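PDB 1IYB: ribonuclease from Nicotiana glutinosa, which probably cleaves single-stranded RNA as a plant member of the ribonuclease T2 family, and binds guanosine-5'-monophosphate at a guanine site. Local coordinates for residues A[152-163]-A[173-181]; A[18-26]-A[165-173]. All coordinates share one frame; numbering follows the deposited sequence.

Contact 1: residues A[152-163]-A[173-181]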
loop_
_atom_site.group_PDB
_atom_site.type_symbol
_atom_site.label_atom_id
_atom_site.label_comp_id
_atom_site.label_asym_id
_atom_site.label_seq_id
_atom_site.Cartn_x
_atom_site.Cartn_y
_atom_site.Cartn_z
ATOM N N ILE A 152 18.907 -22.681 8.130
ATOM C CA ILE A 152 17.596 -22.455 8.723
ATOM C C ILE A 152 16.643 -23.614 8.431
ATOM O O ILE A 152 15.918 -24.066 9.317
ATOM C CB ILE A 152 17.000 -21.127 8.213
ATOM C CG1 ILE A 152 17.863 -19.966 8.721
ATOM C CG2 ILE A 152 15.555 -20.980 8.681
ATOM C CD1 ILE A 152 17.582 -18.648 8.035
ATOM N N ARG A 153 16.659 -24.108 7.198
ATOM C CA ARG A 153 15.789 -25.218 6.832
ATOM C C ARG A 153 16.087 -26.456 7.675
ATOM O O ARG A 153 15.174 -27.134 8.140
ATOM C CB ARG A 153 15.945 -25.555 5.349
ATOM C CG ARG A 153 14.997 -26.649 4.887
ATOM C CD ARG A 153 15.164 -26.942 3.409
ATOM N NE ARG A 153 16.500 -27.439 3.095
ATOM C CZ ARG A 153 16.896 -27.788 1.876
ATOM N NH1 ARG A 153 16.057 -27.695 0.851
ATOM N NH2 ARG A 153 18.133 -28.228 1.680
ATOM N N SER A 154 17.368 -26.753 7.874
ATOM C CA SER A 154 17.747 -27.916 8.666
ATOM C C SER A 154 17.290 -27.777 10.115
ATOM O O SER A 154 16.971 -28.769 10.774
ATOM C CB SER A 154 19.267 -28.111 8.635
ATOM O OG SER A 154 19.716 -28.397 7.325
ATOM N N ALA A 155 17.254 -26.543 10.604
ATOM C CA ALA A 155 16.861 -26.280 11.981
ATOM C C ALA A 155 15.361 -26.296 12.250
ATOM O O ALA A 155 14.905 -26.974 13.170
ATOM C CB ALA A 155 17.452 -24.948 12.439
ATOM N N ILE A 156 14.592 -25.553 11.461
ATOM C CA ILE A 156 13.153 -25.483 11.681
ATOM C C ILE A 156 12.322 -26.393 10.784
ATOM O O ILE A 156 11.129 -26.582 11.029
ATOM C CB ILE A 156 12.639 -24.033 11.540
ATOM C CG1 ILE A 156 12.710 -23.581 10.082
ATOM C CG2 ILE A 156 13.473 -23.109 12.415
ATOM C CD1 ILE A 156 12.133 -22.198 9.851
ATOM N N GLY A 157 12.941 -26.944 9.744
ATOM C CA GLY A 157 12.226 -27.849 8.859
ATOM C C GLY A 157 11.493 -27.228 7.685
ATOM O O GLY A 157 10.774 -27.926 6.961
ATOM N N TYR A 158 11.667 -25.923 7.491
ATOM C CA TYR A 158 11.021 -25.203 6.396
ATOM C C TYR A 158 12.010 -24.248 5.734
ATOM O O TYR A 158 12.914 -23.730 6.390
ATOM C CB TYR A 158 9.807 -24.420 6.913
ATOM C CG TYR A 158 8.733 -25.303 7.502
ATOM C CD1 TYR A 158 8.841 -25.795 8.803
ATOM C CD2 TYR A 158 7.637 -25.696 6.737
ATOM C CE1 TYR A 158 7.884 -26.662 9.326
ATOM C CE2 TYR A 158 6.677 -26.560 7.248
ATOM C CZ TYR A 158 6.809 -27.041 8.542
ATOM O OH TYR A 158 5.871 -27.918 9.041
ATOM N N ALA A 159 11.828 -24.019 4.437
ATOM C CA ALA A 159 12.706 -23.134 3.675
ATOM C C ALA A 159 12.322 -21.670 3.887
ATOM O O ALA A 159 11.175 -21.283 3.676
ATOM C CB ALA A 159 12.628 -23.475 2.195
ATOM N N PRO A 160 13.281 -20.838 4.313
ATOM C CA PRO A 160 12.994 -19.422 4.540
ATOM C C PRO A 160 13.168 -18.554 3.299
ATOM O O PRO A 160 13.768 -18.966 2.303
ATOM C CB PRO A 160 14.010 -19.049 5.606
ATOM C CG PRO A 160 15.217 -19.804 5.137
ATOM C CD PRO A 160 14.633 -21.176 4.801
ATOM N N GLY A 161 12.631 -17.343 3.383
ATOM C CA GLY A 161 12.775 -16.370 2.319
ATOM C C GLY A 161 13.819 -15.400 2.843
ATOM O O GLY A 161 13.762 -15.003 4.012
ATOM N N ILE A 162 14.780 -15.027 2.006
ATOM C CA ILE A 162 15.837 -14.112 2.424
ATOM C C ILE A 162 15.793 -12.803 1.634
ATOM O O ILE A 162 15.779 -12.815 0.403
ATOM C CB ILE A 162 17.232 -14.753 2.228
ATOM C CG1 ILE A 162 17.276 -16.135 2.886
ATOM C CG2 ILE A 162 18.304 -13.846 2.813
ATOM C CD1 ILE A 162 17.042 -16.126 4.386
ATOM N N GLU A 163 15.774 -11.679 2.346
ATOM C CA GLU A 163 15.744 -10.365 1.711
ATOM C C GLU A 163 17.021 -9.619 2.054
ATOM O O GLU A 163 17.475 -9.648 3.198
ATOM C CB GLU A 163 14.551 -9.544 2.207
ATOM C CG GLU A 163 14.378 -8.220 1.477
ATOM C CD GLU A 163 13.434 -7.267 2.189
ATOM O OE1 GLU A 163 12.580 -7.740 2.967
ATOM O OE2 GLU A 163 13.543 -6.045 1.961
ATOM N N GLN A 173 23.755 -7.218 1.713
ATOM C CA GLN A 173 23.779 -7.805 3.043
ATOM C C GLN A 173 22.468 -8.447 3.484
ATOM O O GLN A 173 21.387 -8.072 3.020
ATOM C CB GLN A 173 24.168 -6.725 4.054
ATOM C CG GLN A 173 23.233 -5.530 4.017
ATOM C CD GLN A 173 23.646 -4.411 4.953
ATOM O OE1 GLN A 173 22.896 -3.456 5.153
ATOM N NE2 GLN A 173 24.841 -4.515 5.523
ATOM N N LEU A 174 22.585 -9.415 4.387
ATOM C CA LEU A 174 21.430 -10.121 4.941
ATOM C C LEU A 174 20.617 -9.105 5.737
ATOM O O LEU A 174 21.085 -8.593 6.752
ATOM C CB LEU A 174 21.904 -11.242 5.867
ATOM C CG LEU A 174 20.841 -12.072 6.592
ATOM C CD1 LEU A 174 19.944 -12.751 5.576
ATOM C CD2 LEU A 174 21.515 -13.100 7.487
ATOM N N TYR A 175 19.397 -8.833 5.287
ATOM C CA TYR A 175 18.548 -7.844 5.943
ATOM C C TYR A 175 17.337 -8.422 6.682
ATOM O O TYR A 175 17.186 -8.208 7.885
ATOM C CB TYR A 175 18.126 -6.812 4.893
ATOM C CG TYR A 175 17.149 -5.763 5.358
ATOM C CD1 TYR A 175 17.279 -5.157 6.606
ATOM C CD2 TYR A 175 16.106 -5.352 4.530
ATOM C CE1 TYR A 175 16.391 -4.165 7.015
ATOM C CE2 TYR A 175 15.219 -4.365 4.928
ATOM C CZ TYR A 175 15.367 -3.777 6.171
ATOM O OH TYR A 175 14.484 -2.799 6.569
ATOM N N GLN A 176 16.467 -9.142 5.982
ATOM C CA GLN A 176 15.301 -9.724 6.641
ATOM C C GLN A 176 15.116 -11.186 6.263
ATOM O O GLN A 176 15.533 -11.620 5.187
ATOM C CB GLN A 176 14.026 -8.946 6.289
ATOM C CG GLN A 176 14.117 -7.451 6.551
ATOM C CD GLN A 176 12.760 -6.787 6.619
ATOM O OE1 GLN A 176 12.191 -6.632 7.695
ATOM N NE2 GLN A 176 12.227 -6.402 5.465
ATOM N N ILE A 177 14.495 -11.942 7.161
ATOM C CA ILE A 177 14.241 -13.356 6.939
ATOM C C ILE A 177 12.755 -13.625 7.135
ATOM O O ILE A 177 12.172 -13.234 8.148
ATOM C CB ILE A 177 15.089 -14.217 7.897
ATOM C CG1 ILE A 177 16.569 -14.047 7.535
ATOM C CG2 ILE A 177 14.676 -15.691 7.810
ATOM C CD1 ILE A 177 17.520 -14.862 8.380
ATOM N N TYR A 178 12.158 -14.277 6.140
ATOM C CA TYR A 178 10.732 -14.600 6.120
ATOM C C TYR A 178 10.462 -16.085 6.359
ATOM O O TYR A 178 11.087 -16.947 5.738
ATOM C CB TYR A 178 10.133 -14.233 4.754
ATOM C CG TYR A 178 10.148 -12.766 4.372
ATOM C CD1 TYR A 178 11.330 -12.021 4.381
ATOM C CD2 TYR A 178 8.981 -12.137 3.940
ATOM C CE1 TYR A 178 11.345 -10.687 3.965
ATOM C CE2 TYR A 178 8.984 -10.808 3.521
ATOM C CZ TYR A 178 10.166 -10.090 3.536
ATOM O OH TYR A 178 10.164 -8.779 3.113
ATOM N N ILE A 179 9.514 -16.376 7.243
ATOM C CA ILE A 179 9.114 -17.752 7.546
ATOM C C ILE A 179 7.597 -17.773 7.385
ATOM O O ILE A 179 6.915 -16.883 7.884
ATOM C CB ILE A 179 9.471 -18.142 8.998
ATOM C CG1 ILE A 179 10.981 -18.017 9.215
ATOM C CG2 ILE A 179 8.996 -19.561 9.289
ATOM C CD1 ILE A 179 11.803 -18.890 8.306
ATOM N N CYS A 180 7.059 -18.775 6.695
ATOM C CA CYS A 180 5.613 -18.818 6.491
ATOM C C CYS A 180 4.807 -19.588 7.536
ATOM O O CYS A 180 5.245 -20.617 8.055
ATOM C CB CYS A 180 5.308 -19.325 5.074
ATOM S SG CYS A 180 5.788 -18.069 3.845
ATOM N N VAL A 181 3.629 -19.050 7.852
ATOM C CA VAL A 181 2.706 -19.633 8.824
ATOM C C VAL A 181 1.362 -19.823 8.123
ATOM O O VAL A 181 0.950 -18.976 7.333
ATOM C CB VAL A 181 2.509 -18.691 10.037
ATOM C CG1 VAL A 181 1.616 -19.350 11.078
ATOM C CG2 VAL A 181 3.856 -18.328 10.637
#
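E163 meets Q176 and Y178 across an antiparallel beta hairpin of the T2 ribonuclease sheet, where the axis of 161-163 lies 4.7 Å from that of 173-181. The register rests on near-linear bonds between G161 and Y178 (G161 N to Y178 O 2.8 Å). A classic beta bulge breaks the pattern: E163 O accepts from both Y175 N and Q176 N. On the inner face, helix 145-156 packs on the sheet. I152 CD1 meets I177 CD1 tip to tip at 3.8 Å, while I179 CD1, wedged against P160 CB at 3.5 Å, receives I156 CD1; helix 127-133 adds L127 and I130. Packing thins toward G157, whose positive phi (89°) ends the helix at the exposed turn. The other face is polar. With CG opposite the backbone N (chi1 -174°), E163 runs out between its two donors, and its OE2 sits at the edge of the Y175 ring, near the ring plane, 3.7 Å from Y175 CD2. Cutting E163 back to an alanine is likely to leave Y178 OH and Q176 NE2 without their shared acceptor, although Q176 OE1 would keep H43. Y178 OH reaches E163 OE1 at 2.6 Å from one face of the carboxylate plane, Q176 NE2 at 2.9 Å from the other.

Contact 2: residues A[18-26]-A[165-173]. With 5GP (guanosine-5'-monophosphate), chain C.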
loop_
_atom_site.group_PDB
_atom_site.type_symbol
_atom_site.label_atom_id
_atom_site.label_comp_id
_atom_site.label_asym_id
_atom_site.label_seq_id
_atom_site.Cartn_x
_atom_site.Cartn_y
_atom_site.Cartn_z
ATOM N N PRO A 18 19.222 -5.916 12.896
ATOM C CA PRO A 18 19.565 -4.522 13.194
ATOM C C PRO A 18 20.852 -4.011 12.548
ATOM O O PRO A 18 20.940 -2.841 12.168
ATOM C CB PRO A 18 19.604 -4.490 14.727
ATOM C CG PRO A 18 19.889 -5.912 15.109
ATOM C CD PRO A 18 19.048 -6.693 14.134
ATOM N N GLY A 19 21.843 -4.884 12.413
ATOM C CA GLY A 19 23.093 -4.465 11.800
ATOM C C GLY A 19 22.939 -4.012 10.356
ATOM O O GLY A 19 23.742 -3.219 9.860
ATOM N N SER A 20 21.910 -4.510 9.676
ATOM C CA SER A 20 21.666 -4.153 8.282
ATOM C C SER A 20 20.685 -2.997 8.131
ATOM O O SER A 20 20.606 -2.365 7.078
ATOM C CB SER A 20 21.154 -5.370 7.511
ATOM O OG SER A 20 22.188 -6.329 7.367
ATOM N N TYR A 21 19.914 -2.730 9.176
ATOM C CA TYR A 21 18.975 -1.621 9.121
ATOM C C TYR A 21 19.731 -0.341 9.465
ATOM O O TYR A 21 19.377 0.747 9.010
ATOM C CB TYR A 21 17.847 -1.812 10.139
ATOM C CG TYR A 21 16.759 -0.761 10.048
ATOM C CD1 TYR A 21 15.669 -0.933 9.200
ATOM C CD2 TYR A 21 16.829 0.413 10.799
ATOM C CE1 TYR A 21 14.671 0.036 9.101
ATOM C CE2 TYR A 21 15.836 1.391 10.707
ATOM C CZ TYR A 21 14.762 1.191 9.858
ATOM O OH TYR A 21 13.763 2.132 9.777
ATOM N N CYS A 22 20.791 -0.490 10.252
ATOM C CA CYS A 22 21.574 0.646 10.725
ATOM C C CYS A 22 22.876 1.027 10.028
ATOM O O CYS A 22 23.541 1.970 10.459
ATOM C CB CYS A 22 21.873 0.451 12.208
ATOM S SG CYS A 22 20.459 0.735 13.316
ATOM N N ASP A 23 23.253 0.324 8.965
ATOM C CA ASP A 23 24.504 0.652 8.288
ATOM C C ASP A 23 24.329 1.140 6.853
ATOM O O ASP A 23 25.236 0.998 6.030
ATOM C CB ASP A 23 25.441 -0.559 8.317
ATOM C CG ASP A 23 24.927 -1.709 7.481
ATOM O OD1 ASP A 23 23.749 -1.660 7.075
ATOM O OD2 ASP A 23 25.696 -2.662 7.236
ATOM N N THR A 24 23.171 1.718 6.553
ATOM C CA THR A 24 22.912 2.227 5.213
ATOM C C THR A 24 23.175 3.729 5.191
ATOM O O THR A 24 23.649 4.297 6.178
ATOM C CB THR A 24 21.453 1.984 4.781
ATOM O OG1 THR A 24 20.584 2.856 5.514
ATOM C CG2 THR A 24 21.055 0.538 5.041
ATOM N N LYS A 25 22.868 4.370 4.068
ATOM C CA LYS A 25 23.070 5.808 3.939
ATOM C C LYS A 25 22.040 6.579 4.759
ATOM O O LYS A 25 22.240 7.752 5.073
ATOM C CB LYS A 25 22.985 6.228 2.470
ATOM C CG LYS A 25 24.080 5.639 1.595
ATOM C CD LYS A 25 24.000 6.171 0.171
ATOM C CE LYS A 25 25.113 5.600 -0.694
ATOM N NZ LYS A 25 26.463 5.922 -0.146
ATOM N N GLN A 26 20.938 5.917 5.098
ATOM C CA GLN A 26 19.882 6.541 5.888
ATOM C C GLN A 26 20.195 6.381 7.373
ATOM O O GLN A 26 20.950 5.492 7.765
ATOM C CB GLN A 26 18.530 5.895 5.584
ATOM C CG GLN A 26 18.162 5.872 4.115
ATOM C CD GLN A 26 16.762 5.339 3.882
ATOM O OE1 GLN A 26 15.773 5.986 4.227
ATOM N NE2 GLN A 26 16.671 4.148 3.299
ATOM N N ASN A 165 19.479 -5.883 1.493
ATOM C CA ASN A 165 19.473 -4.459 1.196
ATOM C C ASN A 165 20.946 -4.104 1.028
ATOM O O ASN A 165 21.799 -4.994 1.046
ATOM C CB ASN A 165 18.775 -3.628 2.292
ATOM C CG ASN A 165 19.567 -3.520 3.589
ATOM O OD1 ASN A 165 19.274 -2.654 4.419
ATOM N ND2 ASN A 165 20.542 -4.388 3.781
ATOM N N VAL A 166 21.261 -2.831 0.846
ATOM C CA VAL A 166 22.650 -2.445 0.646
ATOM C C VAL A 166 23.153 -1.526 1.747
ATOM O O VAL A 166 22.419 -0.661 2.220
ATOM C CB VAL A 166 22.827 -1.735 -0.713
ATOM C CG1 VAL A 166 24.290 -1.423 -0.952
ATOM C CG2 VAL A 166 22.276 -2.608 -1.831
ATOM N N ASP A 167 24.401 -1.722 2.158
ATOM C CA ASP A 167 24.989 -0.882 3.195
ATOM C C ASP A 167 25.575 0.353 2.521
ATOM O O ASP A 167 25.335 0.586 1.337
ATOM C CB ASP A 167 26.077 -1.645 3.963
ATOM C CG ASP A 167 27.292 -1.971 3.109
ATOM O OD1 ASP A 167 28.174 -2.708 3.599
ATOM O OD2 ASP A 167 27.376 -1.490 1.960
ATOM N N GLU A 168 26.339 1.144 3.267
ATOM C CA GLU A 168 26.934 2.347 2.701
ATOM C C GLU A 168 28.027 2.012 1.690
ATOM O O GLU A 168 28.162 2.685 0.667
ATOM C CB GLU A 168 27.517 3.230 3.808
ATOM C CG GLU A 168 26.495 3.722 4.815
ATOM C CD GLU A 168 27.046 4.809 5.718
ATOM O OE1 GLU A 168 27.362 5.904 5.204
ATOM O OE2 GLU A 168 27.167 4.569 6.938
ATOM N N SER A 169 28.801 0.968 1.975
ATOM C CA SER A 169 29.888 0.556 1.091
ATOM C C SER A 169 29.397 -0.107 -0.197
ATOM O O SER A 169 30.200 -0.512 -1.039
ATOM C CB SER A 169 30.833 -0.396 1.829
ATOM O OG SER A 169 31.423 0.240 2.952
ATOM N N GLY A 170 28.080 -0.218 -0.343
ATOM C CA GLY A 170 27.515 -0.818 -1.538
ATOM C C GLY A 170 27.414 -2.332 -1.511
ATOM O O GLY A 170 26.975 -2.945 -2.484
ATOM N N ASN A 171 27.818 -2.940 -0.401
ATOM C CA ASN A 171 27.767 -4.391 -0.270
ATOM C C ASN A 171 26.354 -4.902 -0.007
ATOM O O ASN A 171 25.587 -4.285 0.736
ATOM C CB ASN A 171 28.683 -4.857 0.865
ATOM C CG ASN A 171 30.155 -4.669 0.547
ATOM O OD1 ASN A 171 31.020 -5.043 1.337
ATOM N ND2 ASN A 171 30.444 -4.091 -0.613
ATOM N N SER A 172 26.019 -6.026 -0.633
ATOM C CA SER A 172 24.718 -6.656 -0.453
ATOM C C SER A 172 24.800 -7.347 0.903
ATOM O O SER A 172 25.801 -7.995 1.213
ATOM C CB SER A 172 24.474 -7.684 -1.558
ATOM O OG SER A 172 23.207 -8.300 -1.416
ATOM N N GLN A 173 23.755 -7.218 1.713
ATOM C CA GLN A 173 23.779 -7.805 3.043
ATOM C C GLN A 173 22.468 -8.447 3.484
ATOM O O GLN A 173 21.387 -8.072 3.020
ATOM C CB GLN A 173 24.168 -6.725 4.054
ATOM C CG GLN A 173 23.233 -5.530 4.017
ATOM C CD GLN A 173 23.646 -4.411 4.953
ATOM O OE1 GLN A 173 22.896 -3.456 5.153
ATOM N NE2 GLN A 173 24.841 -4.515 5.523
HETATM P P 5GP C . 5.719 -2.772 6.654
HETATM O O1P 5GP C . 4.720 -2.830 5.582
HETATM O O2P 5GP C . 5.296 -3.562 7.877
HETATM O O3P 5GP C . 7.115 -3.256 6.128
HETATM O "O5'" 5GP C . 6.012 -1.246 7.172
HETATM C "C5'" 5GP C . 7.104 -0.948 8.118
HETATM C "C4'" 5GP C . 7.231 0.547 8.500
HETATM O "O4'" 5GP C . 7.434 0.585 9.983
HETATM C "C3'" 5GP C . 8.407 1.365 7.975
HETATM O "O3'" 5GP C . 8.188 1.928 6.691
HETATM C "C2'" 5GP C . 8.617 2.461 9.027
HETATM O "O2'" 5GP C . 7.795 3.621 8.779
HETATM C "C1'" 5GP C . 8.257 1.751 10.322
HETATM N N9 5GP C . 9.339 1.390 11.291
HETATM C C8 5GP C . 9.560 1.845 12.572
HETATM N N7 5GP C . 10.544 1.258 13.220
HETATM C C5 5GP C . 11.011 0.330 12.267
HETATM C C6 5GP C . 12.084 -0.614 12.388
HETATM O O6 5GP C . 12.820 -0.807 13.349
HETATM N N1 5GP C . 12.245 -1.379 11.191
HETATM C C2 5GP C . 11.454 -1.223 10.054
HETATM N N2 5GP C . 11.782 -2.050 9.039
HETATM N N3 5GP C . 10.445 -0.339 9.939
HETATM C C4 5GP C . 10.282 0.405 11.086
HETATM O O HOH W 1 28.669 -2.862 6.855
#
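D23 and Q173 set carboxylate and amide almost in one plane, 7° apart, where the loop after helix 18-21 meets the hairpin joining strands 161-166 and 172-182. At their facing edges Q173 NE2 donates to the syn lone pair of D23 OD2 at 2.7 Å; the N-H...O angle of 177° makes this a straight bond, and it lies in the amide plane. Over the Q173 amide carbon comes S20 OG, 3.4 Å from CD; this hydroxyl has its polar partner in L174 O. Elsewhere along the amide's rim, N165 ND2 gives a bent bond to Q173 OE1. A second flat pair lies at Y21, the last residue of the helix: its ring turns one face to the guanine of 5GP, with Y21 CE1 3.5 Å from N1 of the base. CG swung opposite the backbone N (chi1 -175°) carries the Y21 ring to the nucleotide in the ligand pocket.

The hairpin's tip is a type I turn from D167 to G170, and the loop reaches it through the backbone: E168 N donates to D23 O at 3.0 Å. Here E168 CG also lies against T24 O. D23 OD2 and D167 OD1 stand 4.4 Å apart, with a water within donating distance of both; if both carboxylates are ionised, their like charges would probably disfavour closer approach. T24 opens an ST turn, its OG1 accepting from Q26 N at 3.1 Å, while its methyl CG2 rests 3.4 Å from V166 O.

Overall arrangement
Both contacts draw on strands 161-166 and 172-182, and Q173 belongs to each, yet their centres lie 19 Å apart. Contact 1 is buried: ten of its thirteen touching residues are buried, none is exposed, and its isoleucines pack between sheet and helix. Contact 2, about 17 Å from the chain centre against 10 Å for contact 1, is partly buried and largely polar, tying a loop to the hairpin's outer end. The junction is close: Y175 OH packs 3.4 Å from Y21 CD1. Those two tyrosines, one from each contact, both belong to the guanosine-5'-monophosphate pocket.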